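Side-chain contacts in phenol hydroxylase component phL (Pseudomonas stutzeri, PDB 3U52), which probably serves as a structural subunit, without the catalytic diiron centre, in a multicomponent bacterial phenol hydroxylase that adds a hydroxyl group to phenol: residues Q118-L123 with G179-E184; H128-A133 with L161-Y166; A187-M190 with M194-P197; L229-M234 with M248-M253; Q292-L297 with D308-A313. All blocks are in the same frame, centred on the assembly; numbering follows the deposited sequence.

All five contacts join helices of one largely helical chain. Along the sequence, contact 2 falls between the two segments of contact 1, and contacts 3, 4 and 5 follow in series. Contacts 1 and 3 share helix 180-191 and lie close, their centres about 12 Å apart; Arg121 O and Trp195 NE1 join them. Contact 2 borders contact 3 through His128 and Trp189, and contact 4 through Ile163 and Met253, with centres about 16 and 14 Å away. Contact 5, about 16 Å from contact 4 between centres, joins the last two helices, which rest on helix 211-240. The contacts thus touch in an unbroken chain from contact 1 to the C-terminal hairpin.

Contact 1 (Q118-L123 with G179-E184); sequences QLLRLL and GAALDE
The carboxylate of Glu184 has the methyl CD1 of Leu120 over one of its faces, almost straight above the central carbon: Leu120 CD1 lies 3.5 Å from Glu184 CD, and both carboxylate oxygens are nearly as close to that methyl. The polar bonds are made by the oxygens themselves. OE2 is hydrogen-bonded to the hydroxyl of Tyr188, one turn further along the same helix, and OE1 has a long, weak ion pair with Lys117. The hydroxyl of Tyr188 and the methyl of Leu120 come from opposite sides of the carboxylate plane, the hydroxyl rising only a little from it.

Leu120 drives the contact. Both of its branches reach across, CD1 standing 3.8 Å from Ala181 CB and CD2 standing 3.9 Å from the same Ala181 CB, so the small alanine is met by the forked end of the leucine. Glu184 carries its CG opposite the backbone N (chi1 171°) and then runs on extended, which lays the chain at about a right angle to Leu120. Its carboxylate therefore covers the leucine tip while OE2 keeps its hydrogen bond to Tyr188. A polar link runs beside this packing: Leu120 O is hydrogen-bonded to Ser185 OG.

Segment 179-184 is the start of helix 180-191, with Gly179 at the N-cap position, and Leu182 on another side of that helix packs on a chain of another protein. Buried leucine-on-alanine packing thus joins helices 113-122 and 180-191 within the helical bundle of this methane/phenol/alkene hydroxylase-family chain.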
# COMPACT_ATOMS: atom_id res chain seq x y z
N GLN D 118 44.97 10.48 12.48
CA GLN D 118 44.89 10.88 11.08
C GLN D 118 43.44 10.96 10.59
O GLN D 118 43.12 11.82 9.79
CB GLN D 118 45.66 9.92 10.16
CG GLN D 118 47.20 10.06 10.19
CD GLN D 118 47.90 9.12 9.19
OE1 GLN D 118 47.87 7.90 9.33
NE2 GLN D 118 48.54 9.70 8.17
N LEU D 119 42.57 10.06 11.04
CA LEU D 119 41.15 10.15 10.67
C LEU D 119 40.45 11.30 11.35
O LEU D 119 39.65 12.01 10.74
CB LEU D 119 40.42 8.86 10.98
CG LEU D 119 40.86 7.62 10.20
CD1 LEU D 119 40.04 6.43 10.63
CD2 LEU D 119 40.78 7.81 8.67
N LEU D 120 40.75 11.48 12.63
CA LEU D 120 40.17 12.57 13.41
C LEU D 120 40.61 13.93 12.88
O LEU D 120 39.92 14.94 13.07
CB LEU D 120 40.56 12.43 14.87
CG LEU D 120 39.99 11.20 15.56
CD1 LEU D 120 40.27 11.25 17.08
CD2 LEU D 120 38.47 11.10 15.24
N ARG D 121 41.77 13.95 12.23
CA ARG D 121 42.40 15.19 11.77
C ARG D 121 42.11 15.48 10.30
O ARG D 121 41.96 16.65 9.92
CB ARG D 121 43.92 15.19 12.04
CG ARG D 121 44.65 16.43 11.52
CD ARG D 121 46.11 16.50 11.99
NE ARG D 121 46.70 17.80 11.68
CZ ARG D 121 47.55 18.05 10.68
NH1 ARG D 121 47.99 17.07 9.88
NH2 ARG D 121 48.01 19.29 10.52
N LEU D 122 42.04 14.44 9.47
CA LEU D 122 41.91 14.66 8.03
C LEU D 122 40.48 14.49 7.51
O LEU D 122 40.08 15.16 6.57
CB LEU D 122 42.86 13.74 7.27
CG LEU D 122 44.33 13.94 7.65
CD1 LEU D 122 45.19 12.92 6.93
CD2 LEU D 122 44.76 15.38 7.31
N LEU D 123 39.72 13.60 8.15
CA LEU D 123 38.38 13.17 7.68
C LEU D 123 37.25 13.71 8.54
O LEU D 123 36.35 14.39 8.04
CB LEU D 123 38.30 11.63 7.60
CG LEU D 123 36.97 11.09 7.01
CD1 LEU D 123 36.80 11.59 5.58
CD2 LEU D 123 36.94 9.59 7.06
N GLY D 179 32.17 10.15 22.76
CA GLY D 179 32.22 11.56 22.34
C GLY D 179 33.61 12.18 22.39
O GLY D 179 33.83 13.24 21.80
N ALA D 180 34.56 11.51 23.06
CA ALA D 180 35.92 12.01 23.23
C ALA D 180 36.61 12.31 21.90
O ALA D 180 37.27 13.31 21.79
CB ALA D 180 36.77 11.00 24.04
N ALA D 181 36.42 11.45 20.89
CA ALA D 181 37.05 11.60 19.58
C ALA D 181 36.42 12.77 18.84
O ALA D 181 37.05 13.36 18.00
CB ALA D 181 36.94 10.32 18.72
N LEU D 182 35.17 13.10 19.17
CA LEU D 182 34.51 14.23 18.53
C LEU D 182 35.03 15.55 19.11
O LEU D 182 35.22 16.53 18.38
CB LEU D 182 33.02 14.14 18.74
CG LEU D 182 32.09 13.74 17.60
CD1 LEU D 182 32.70 13.45 16.24
CD2 LEU D 182 31.10 12.71 18.03
N ASP D 183 35.26 15.55 20.41
CA ASP D 183 35.94 16.68 21.09
C ASP D 183 37.31 16.96 20.46
O ASP D 183 37.65 18.10 20.15
CB ASP D 183 36.10 16.38 22.59
CG ASP D 183 34.77 16.32 23.34
OD1 ASP D 183 33.70 16.66 22.77
OD2 ASP D 183 34.78 15.98 24.55
N GLU D 184 38.09 15.91 20.26
CA GLU D 184 39.44 16.03 19.73
C GLU D 184 39.43 16.60 18.32
O GLU D 184 40.22 17.50 18.01
CB GLU D 184 40.12 14.66 19.76
CG GLU D 184 41.44 14.60 19.03
CD GLU D 184 42.18 13.27 19.21
OE1 GLU D 184 41.77 12.46 20.08
OE2 GLU D 184 43.16 13.04 18.46

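Contact 2 (H128-A133 with L161-Y166); sequences HVELGA and LGIGQY
Glu130 is gripped at both oxygens while its carboxylate lies against Ile163: OE1 forms a salt bridge with Arg160 NE, and OE2 is hydrogen-bonded to the hydroxyl of Tyr227. The acid is buried, and the arginine probably balances its charge there. Two bonds to separate oxygens also fix the rotation of the group.

Held in this way, the carboxylate presents a face to Ile163. The methyl CG2 stands above it, with Ile163 CG2 3.7 Å from Glu130 CD. The aliphatic part of the glutamate is used as well, since Glu130 CG comes to 3.8 Å from the same Ile163 CG2. A bend at chi2 (-52°) turns the end of the chain to run along its own helix, toward the C-terminal end, so that it lies over the neighbouring helix instead of thrusting into it. Ile163 touches Phe252, Met253 and Trp256 besides, which places the methyl at a junction of several helices.

Below the carboxylate the two backbones come close together. Glu130 CB rests on Gly164, 3.9 Å from Gly164 CA, and the alpha carbons of Glu130 and Gly164 are 5.4 Å apart. A side chain on Gly164 would head straight for Glu130 CB, so the bare backbone is what admits so near an approach.

Helices 126-143 and 147-175 follow one another and run in broadly opposite directions. A close crossing over glycine, topped by a buried glutamate-arginine pair, belongs to the interior of this helical bundle; Tyr227, the partner of OE2, is also one of the residues lining a xenon site.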
# COMPACT_ATOMS: atom_id res chain seq x y z
N HIS D 128 31.94 19.54 9.83
CA HIS D 128 31.66 20.97 10.04
C HIS D 128 31.39 21.68 8.70
O HIS D 128 30.59 22.63 8.58
CB HIS D 128 32.84 21.60 10.80
CG HIS D 128 33.16 20.92 12.10
ND1 HIS D 128 32.28 20.89 13.16
CD2 HIS D 128 34.26 20.25 12.50
CE1 HIS D 128 32.85 20.26 14.18
NE2 HIS D 128 34.05 19.86 13.79
N VAL D 129 32.01 21.17 7.67
CA VAL D 129 31.81 21.66 6.32
C VAL D 129 30.40 21.25 5.87
O VAL D 129 29.66 22.05 5.28
CB VAL D 129 32.91 21.09 5.38
CG1 VAL D 129 32.68 21.48 3.90
CG2 VAL D 129 34.29 21.57 5.88
N GLU D 130 30.03 19.98 6.16
CA GLU D 130 28.67 19.48 5.88
C GLU D 130 27.62 20.36 6.57
O GLU D 130 26.55 20.68 5.99
CB GLU D 130 28.56 18.01 6.36
CG GLU D 130 29.39 17.05 5.49
CD GLU D 130 29.12 17.18 3.98
OE1 GLU D 130 27.93 17.18 3.60
OE2 GLU D 130 30.07 17.31 3.14
N LEU D 131 27.91 20.75 7.81
CA LEU D 131 27.00 21.58 8.56
C LEU D 131 26.83 22.89 7.83
O LEU D 131 25.70 23.28 7.55
CB LEU D 131 27.47 21.85 9.99
CG LEU D 131 26.33 22.61 10.70
CD1 LEU D 131 25.08 21.76 10.84
CD2 LEU D 131 26.75 22.99 12.03
N GLY D 132 27.94 23.56 7.49
CA GLY D 132 27.88 24.77 6.64
C GLY D 132 27.00 24.58 5.41
O GLY D 132 26.16 25.44 5.10
N ALA D 133 27.19 23.45 4.70
CA ALA D 133 26.42 23.14 3.46
C ALA D 133 24.94 22.86 3.75
O ALA D 133 24.09 23.27 2.98
CB ALA D 133 27.03 21.95 2.72
N LEU D 161 23.34 17.03 6.17
CA LEU D 161 23.22 16.72 7.59
C LEU D 161 23.40 15.21 7.83
O LEU D 161 24.12 14.84 8.74
CB LEU D 161 21.85 17.13 8.09
CG LEU D 161 21.55 16.72 9.52
CD1 LEU D 161 22.54 17.48 10.47
CD2 LEU D 161 20.07 16.94 9.89
N GLY D 162 22.75 14.36 7.02
CA GLY D 162 22.98 12.90 7.03
C GLY D 162 24.44 12.53 6.83
O GLY D 162 24.97 11.73 7.57
N ILE D 163 25.11 13.13 5.85
CA ILE D 163 26.55 12.87 5.65
C ILE D 163 27.41 13.27 6.88
O ILE D 163 28.30 12.53 7.31
CB ILE D 163 27.06 13.51 4.36
CG1 ILE D 163 26.48 12.75 3.16
CG2 ILE D 163 28.59 13.49 4.29
CD1 ILE D 163 26.50 13.54 1.93
N GLY D 164 27.12 14.42 7.44
CA GLY D 164 27.80 14.91 8.65
C GLY D 164 27.59 13.97 9.79
O GLY D 164 28.55 13.70 10.56
N GLN D 165 26.38 13.40 9.89
CA GLN D 165 26.11 12.36 10.92
C GLN D 165 26.92 11.07 10.75
O GLN D 165 27.51 10.60 11.69
CB GLN D 165 24.59 12.10 11.10
CG GLN D 165 23.88 13.32 11.70
CD GLN D 165 22.39 13.22 11.71
OE1 GLN D 165 21.74 13.88 12.48
NE2 GLN D 165 21.85 12.39 10.85
N TYR D 166 26.98 10.53 9.54
CA TYR D 166 27.91 9.42 9.26
C TYR D 166 29.38 9.69 9.65
O TYR D 166 30.01 8.82 10.27
CB TYR D 166 27.86 9.03 7.78
CG TYR D 166 26.61 8.25 7.48
CD1 TYR D 166 25.88 8.48 6.32
CD2 TYR D 166 26.17 7.26 8.35
CE1 TYR D 166 24.71 7.75 6.05
CE2 TYR D 166 25.00 6.52 8.09
CZ TYR D 166 24.28 6.77 6.95
OH TYR D 166 23.14 6.04 6.69

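Contact 3 (A187-M190 with M194-P197); sequences AYWM and MWQP
Trp189 and Trp195 are turned toward each other by their first torsions: Trp189 sends CG opposite the backbone N (chi1 176°), bringing its indole back toward the following segment, whereas Trp195 keeps CG beside its own N. The six-membered rings meet at a slant, centroids 5.9 Å apart and planes at 53°. Trp195 CE3 comes in at the edge of the Trp189 ring, near its plane, and lies 3.7 Å from Trp189 CZ3. Against another part of the indole, Trp195 CD1 lies 3.7 Å from Tyr188 O, and Met194 CE covers one face of that indole from within its own segment. Trp195 NE1 bonds to Arg121 O.

Gln196 supplies the polar link. Its chain is bent at chi2, which hooks the amide back over the end of the preceding helix, and NE2 donates to Trp189 O over 2.8 Å at an N-H...O angle of 159°. The acceptor lies close to the plane of the amide, but the nitrogen sits well above the plane of the peptide carbonyl. NE2 also bonds to Asp192 O, while OE1 is held by an aromatic side chain of a chain of another protein and, weakly, by Arg199. A leucine in place of Gln196 would probably leave the carbonyls of Trp189 and Asp192 without this donor and the aromatic residue of the other chain without its acceptor.

Trp189 also stacks with His128 of helix 126-143. The whole is a tight corner between two consecutive helices, where helix 180-191 hands over to helix 196-205, closed by a side-chain-to-backbone bond and lined with tryptophan.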
# COMPACT_ATOMS: atom_id res chain seq x y z
N ALA D 187 38.59 20.22 18.04
CA ALA D 187 39.75 21.02 18.40
C ALA D 187 40.64 21.23 17.19
O ALA D 187 41.15 22.32 17.02
CB ALA D 187 40.50 20.41 19.57
N TYR D 188 40.80 20.23 16.31
CA TYR D 188 41.52 20.44 15.02
C TYR D 188 40.86 21.52 14.12
O TYR D 188 41.52 22.42 13.62
CB TYR D 188 41.71 19.12 14.23
CG TYR D 188 42.51 18.06 14.96
CD1 TYR D 188 42.00 16.78 15.16
CD2 TYR D 188 43.77 18.35 15.48
CE1 TYR D 188 42.73 15.81 15.84
CE2 TYR D 188 44.51 17.40 16.16
CZ TYR D 188 43.97 16.13 16.35
OH TYR D 188 44.71 15.22 17.04
N TRP D 189 39.55 21.40 13.92
CA TRP D 189 38.76 22.36 13.16
C TRP D 189 38.98 23.79 13.66
O TRP D 189 39.18 24.71 12.84
CB TRP D 189 37.28 21.97 13.25
CG TRP D 189 36.32 22.87 12.64
CD1 TRP D 189 35.40 23.66 13.29
CD2 TRP D 189 36.13 23.09 11.24
NE1 TRP D 189 34.65 24.36 12.37
CE2 TRP D 189 35.09 24.04 11.11
CE3 TRP D 189 36.75 22.58 10.08
CZ2 TRP D 189 34.61 24.46 9.86
CZ3 TRP D 189 36.28 23.03 8.83
CH2 TRP D 189 35.25 23.97 8.74
N MET D 190 38.96 23.97 14.97
CA MET D 190 39.00 25.30 15.61
C MET D 190 40.43 25.90 15.68
O MET D 190 40.61 27.12 15.47
CB MET D 190 38.41 25.27 17.01
CG MET D 190 36.87 25.06 17.09
SD MET D 190 35.91 26.25 16.17
CE MET D 190 36.02 27.72 17.23
N MET D 194 45.96 23.87 9.65
CA MET D 194 45.56 23.12 8.45
C MET D 194 44.10 23.39 8.09
O MET D 194 43.78 23.48 6.89
CB MET D 194 45.71 21.63 8.74
CG MET D 194 45.88 20.71 7.51
SD MET D 194 45.27 19.04 7.91
CE MET D 194 43.58 19.31 7.42
N TRP D 195 43.21 23.51 9.10
CA TRP D 195 41.77 23.71 8.85
C TRP D 195 41.35 25.16 8.71
O TRP D 195 40.19 25.43 8.36
CB TRP D 195 40.89 23.02 9.92
CG TRP D 195 40.94 21.58 9.72
CD1 TRP D 195 41.73 20.70 10.39
CD2 TRP D 195 40.24 20.84 8.71
NE1 TRP D 195 41.53 19.41 9.87
CE2 TRP D 195 40.64 19.48 8.83
CE3 TRP D 195 39.31 21.19 7.72
CZ2 TRP D 195 40.15 18.47 7.99
CZ3 TRP D 195 38.81 20.19 6.89
CH2 TRP D 195 39.22 18.84 7.04
N GLN D 196 42.25 26.10 9.04
CA GLN D 196 41.78 27.50 9.13
C GLN D 196 41.33 28.11 7.80
O GLN D 196 40.33 28.81 7.78
CB GLN D 196 42.72 28.41 9.95
CG GLN D 196 42.87 27.94 11.38
CD GLN D 196 41.56 27.37 11.99
OE1 GLN D 196 40.58 28.09 12.18
NE2 GLN D 196 41.57 26.08 12.31
N PRO D 197 42.04 27.84 6.69
CA PRO D 197 41.52 28.35 5.42
C PRO D 197 40.11 27.80 5.10
O PRO D 197 39.26 28.52 4.57
CB PRO D 197 42.53 27.85 4.41
CG PRO D 197 43.85 27.77 5.22
CD PRO D 197 43.35 27.20 6.53

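Contact 4 (L229-M234 with M248-M253); sequences LVYDKM and MLTEFM. With XE (xenon), chain B.
Tyr231 is tightly packed on both faces. Met253 CB lies over the middle of the ring, 3.8 Å from the centroid of Tyr231 and 6° off the ring normal, a CH-pi contact, and Val230 CG1 covers the opposite face. Thr250 CG2 fills the edge, in the ring plane, 3.9 Å from Tyr231 CE2. Bends at chi2 and chi3 carry the Met253 sulfur outward into a looser, oblique Met-aromatic contact, with Met253 SD 5.3 Å from the Tyr231 centroid. Cutting Tyr231 back to an alanine is likely to leave Met253 and Thr250 without the ring they rest on and open a gap between the helices.

The other side is looser and more polar. Asp232, partly exposed, faces a bound xenon, which sits over its carboxylate with Asp232 OD1 at 3.6 Å. Lys233, also partly exposed, reaches a salt bridge with Glu316. Arg254 bridges the two segments, bonding to Tyr231 O and weakly to Thr250 OG1.

Helix 211-240 widens here into a pi-type turn, Met234 N bonding to Leu229 O. Asp232 lies within this turn and lines the xenon site with Tyr227 and Tyr257.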
# COMPACT_ATOMS: atom_id res chain seq x y z
N LEU D 229 38.49 15.11 -4.23
CA LEU D 229 39.74 15.09 -3.47
C LEU D 229 39.65 14.12 -2.31
O LEU D 229 40.53 13.29 -2.10
CB LEU D 229 40.12 16.48 -2.94
CG LEU D 229 41.39 16.58 -2.07
CD1 LEU D 229 42.64 16.19 -2.86
CD2 LEU D 229 41.51 17.99 -1.52
N VAL D 230 38.57 14.24 -1.54
CA VAL D 230 38.42 13.46 -0.31
C VAL D 230 37.98 11.99 -0.53
O VAL D 230 38.62 11.04 -0.02
CB VAL D 230 37.50 14.17 0.70
CG1 VAL D 230 37.36 13.31 1.98
CG2 VAL D 230 38.08 15.53 1.08
N TYR D 231 36.90 11.78 -1.28
CA TYR D 231 36.31 10.44 -1.35
C TYR D 231 36.79 9.62 -2.52
O TYR D 231 36.44 8.44 -2.62
CB TYR D 231 34.77 10.50 -1.29
CG TYR D 231 34.29 11.19 -0.03
CD1 TYR D 231 33.87 12.50 -0.06
CD2 TYR D 231 34.35 10.55 1.19
CE1 TYR D 231 33.45 13.16 1.13
CE2 TYR D 231 33.94 11.19 2.35
CZ TYR D 231 33.49 12.48 2.31
OH TYR D 231 33.11 13.07 3.50
N ASP D 232 37.58 10.23 -3.40
CA ASP D 232 38.30 9.50 -4.42
C ASP D 232 39.79 9.47 -4.14
O ASP D 232 40.36 8.40 -3.92
CB ASP D 232 38.08 10.11 -5.78
CG ASP D 232 36.80 9.62 -6.44
OD1 ASP D 232 36.12 8.71 -5.89
OD2 ASP D 232 36.45 10.18 -7.52
N LYS D 233 40.43 10.65 -4.18
CA LYS D 233 41.90 10.70 -4.07
C LYS D 233 42.43 10.38 -2.68
O LYS D 233 43.26 9.48 -2.54
CB LYS D 233 42.45 12.00 -4.69
CG LYS D 233 42.18 11.96 -6.17
CD LYS D 233 42.40 13.27 -6.84
CE LYS D 233 41.48 13.49 -8.05
NZ LYS D 233 41.72 12.53 -9.17
N MET D 234 41.94 11.06 -1.64
CA MET D 234 42.30 10.68 -0.29
C MET D 234 41.91 9.23 0.00
O MET D 234 42.67 8.50 0.66
CB MET D 234 41.65 11.61 0.71
CG MET D 234 42.47 11.88 1.93
SD MET D 234 41.91 13.40 2.81
CE MET D 234 41.97 14.58 1.45
N MET D 248 34.43 1.57 3.27
CA MET D 248 33.10 1.02 3.26
C MET D 248 32.17 1.97 3.99
O MET D 248 30.96 1.98 3.72
CB MET D 248 33.07 -0.41 3.84
CG MET D 248 33.41 -0.55 5.32
SD MET D 248 33.36 -2.33 5.84
CE MET D 248 34.92 -2.96 5.24
N LEU D 249 32.73 2.79 4.87
CA LEU D 249 31.92 3.81 5.58
C LEU D 249 31.62 5.06 4.77
O LEU D 249 30.69 5.79 5.07
CB LEU D 249 32.55 4.14 6.93
CG LEU D 249 32.86 2.91 7.80
CD1 LEU D 249 33.51 3.35 9.11
CD2 LEU D 249 31.55 2.11 8.09
N THR D 250 32.37 5.30 3.71
CA THR D 250 32.20 6.52 2.93
C THR D 250 31.60 6.21 1.58
O THR D 250 31.62 7.06 0.68
CB THR D 250 33.56 7.24 2.77
OG1 THR D 250 34.49 6.31 2.22
CG2 THR D 250 34.11 7.71 4.17
N GLU D 251 31.09 5.00 1.39
CA GLU D 251 30.54 4.67 0.08
C GLU D 251 29.24 5.46 -0.11
O GLU D 251 28.90 5.85 -1.20
CB GLU D 251 30.32 3.14 -0.07
CG GLU D 251 29.93 2.65 -1.52
CD GLU D 251 31.03 2.79 -2.61
OE1 GLU D 251 32.23 3.00 -2.31
OE2 GLU D 251 30.68 2.64 -3.79
N PHE D 252 28.51 5.70 0.97
CA PHE D 252 27.32 6.53 0.88
C PHE D 252 27.67 7.86 0.16
O PHE D 252 26.97 8.29 -0.76
CB PHE D 252 26.74 6.76 2.28
CG PHE D 252 25.45 7.54 2.27
CD1 PHE D 252 24.21 6.87 2.30
CD2 PHE D 252 25.47 8.95 2.25
CE1 PHE D 252 22.98 7.60 2.29
CE2 PHE D 252 24.26 9.70 2.23
CZ PHE D 252 23.01 9.02 2.23
N MET D 253 28.79 8.48 0.55
CA MET D 253 29.20 9.80 0.05
C MET D 253 29.58 9.73 -1.43
O MET D 253 29.28 10.67 -2.19
CB MET D 253 30.41 10.34 0.84
CG MET D 253 30.15 10.77 2.27
SD MET D 253 29.71 9.48 3.43
CE MET D 253 30.74 10.01 4.83
XE XE B . 33.65 11.31 -5.28

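Contact 5 (Q292-L297 with D308-A313); sequences QAYEAL and DGLNEA
Tyr294 and Leu310 hold together an antiparallel helical hairpin: helices 276-302 and 307-322 follow each other in the chain, and their segments run at 157° with axes 10.7 Å apart. Leu310 CD2 lies over one face of the Tyr294 ring, 4.1 Å from the centroid of Tyr294, a CH-pi contact somewhat off centre. At the ring's edge the hydroxyl Tyr294 OH donates to Asn311 OD1 over 2.8 Å. The hydroxyl lies in the plane of the Asn311 carbonyl, and ring and amide are only 12° apart, so phenol and amide meet edge to edge in nearly one plane, which limits the ring's rotation.

Leu297 closes the apolar side. Its CB touches both branches of Leu310, with Leu297 CB 3.8 Å from Leu310 CD1, and the two side chains cross at about a right angle.

Further out, Arg314 adds a cation-pi contact to the Tyr294 ring. Leu297 is backed by Met225, Met226 and Leu229 of helix 211-240, which anchors the hairpin to the rest of the bundle. Leu310 points its CG opposite the backbone N (chi1 -176°), and this extends the fork across to the facing helix, where Leu310 CD2 comes within 3.3 Å of Tyr294 O.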
# COMPACT_ATOMS: atom_id res chain seq x y z
N GLN D 292 39.43 30.46 -3.98
CA GLN D 292 39.29 30.34 -2.52
C GLN D 292 38.99 28.91 -2.10
O GLN D 292 39.47 28.46 -1.07
CB GLN D 292 38.20 31.26 -2.03
CG GLN D 292 38.56 32.71 -2.20
CD GLN D 292 37.52 33.59 -1.66
OE1 GLN D 292 37.27 33.59 -0.44
NE2 GLN D 292 36.88 34.37 -2.53
N ALA D 293 38.21 28.20 -2.93
CA ALA D 293 37.91 26.78 -2.77
C ALA D 293 39.17 25.94 -2.89
O ALA D 293 39.42 25.04 -2.06
CB ALA D 293 36.84 26.34 -3.79
N TYR D 294 39.98 26.24 -3.89
CA TYR D 294 41.27 25.56 -4.08
C TYR D 294 42.23 25.83 -2.93
O TYR D 294 42.85 24.90 -2.38
CB TYR D 294 41.89 26.08 -5.38
CG TYR D 294 43.28 25.58 -5.63
CD1 TYR D 294 43.49 24.35 -6.24
CD2 TYR D 294 44.40 26.35 -5.24
CE1 TYR D 294 44.79 23.88 -6.49
CE2 TYR D 294 45.71 25.89 -5.48
CZ TYR D 294 45.89 24.66 -6.12
OH TYR D 294 47.15 24.21 -6.37
N GLU D 295 42.33 27.09 -2.54
CA GLU D 295 43.22 27.45 -1.45
C GLU D 295 42.77 26.87 -0.10
O GLU D 295 43.61 26.58 0.78
CB GLU D 295 43.46 28.98 -1.43
CG GLU D 295 42.77 29.75 -0.30
CD GLU D 295 43.34 31.16 -0.08
OE1 GLU D 295 43.86 31.40 1.04
OE2 GLU D 295 43.28 32.02 -1.03
N ALA D 296 41.46 26.68 0.08
CA ALA D 296 40.93 26.05 1.31
C ALA D 296 41.22 24.54 1.39
O ALA D 296 41.38 23.99 2.47
CB ALA D 296 39.46 26.34 1.46
N LEU D 297 41.25 23.89 0.24
CA LEU D 297 41.56 22.48 0.14
C LEU D 297 43.05 22.19 0.14
O LEU D 297 43.45 21.08 0.42
CB LEU D 297 40.93 21.91 -1.12
CG LEU D 297 39.40 21.91 -1.05
CD1 LEU D 297 38.84 21.69 -2.39
CD2 LEU D 297 38.86 20.85 0.01
N ASP D 308 49.19 17.37 -6.08
CA ASP D 308 48.81 16.87 -7.41
C ASP D 308 47.41 16.27 -7.44
O ASP D 308 46.74 16.32 -8.46
CB ASP D 308 49.82 15.84 -7.89
CG ASP D 308 51.25 16.39 -7.87
OD1 ASP D 308 51.59 17.24 -8.75
OD2 ASP D 308 52.02 15.99 -6.95
N GLY D 309 46.99 15.69 -6.31
CA GLY D 309 45.64 15.19 -6.12
C GLY D 309 44.64 16.33 -6.22
O GLY D 309 43.63 16.21 -6.91
N LEU D 310 44.93 17.45 -5.53
CA LEU D 310 44.11 18.68 -5.65
C LEU D 310 44.14 19.31 -7.06
O LEU D 310 43.12 19.81 -7.56
CB LEU D 310 44.43 19.72 -4.56
CG LEU D 310 43.53 20.97 -4.58
CD1 LEU D 310 42.00 20.67 -4.56
CD2 LEU D 310 43.89 21.93 -3.46
N ASN D 311 45.30 19.28 -7.71
CA ASN D 311 45.41 19.88 -9.05
C ASN D 311 44.58 19.12 -10.05
O ASN D 311 43.96 19.73 -10.92
CB ASN D 311 46.86 20.02 -9.48
CG ASN D 311 47.61 21.05 -8.64
OD1 ASN D 311 47.00 22.00 -8.10
ND2 ASN D 311 48.92 20.87 -8.50
N GLU D 312 44.52 17.81 -9.90
CA GLU D 312 43.64 16.98 -10.75
C GLU D 312 42.15 17.21 -10.49
O GLU D 312 41.34 17.11 -11.40
CB GLU D 312 43.94 15.51 -10.54
CG GLU D 312 45.33 15.09 -10.94
CD GLU D 312 45.56 13.63 -10.66
OE1 GLU D 312 44.98 13.15 -9.66
OE2 GLU D 312 46.29 12.95 -11.44
N ALA D 313 41.79 17.50 -9.24
CA ALA D 313 40.39 17.73 -8.90
C ALA D 313 39.98 19.08 -9.49
O ALA D 313 38.86 19.22 -10.00
CB ALA D 313 40.15 17.68 -7.38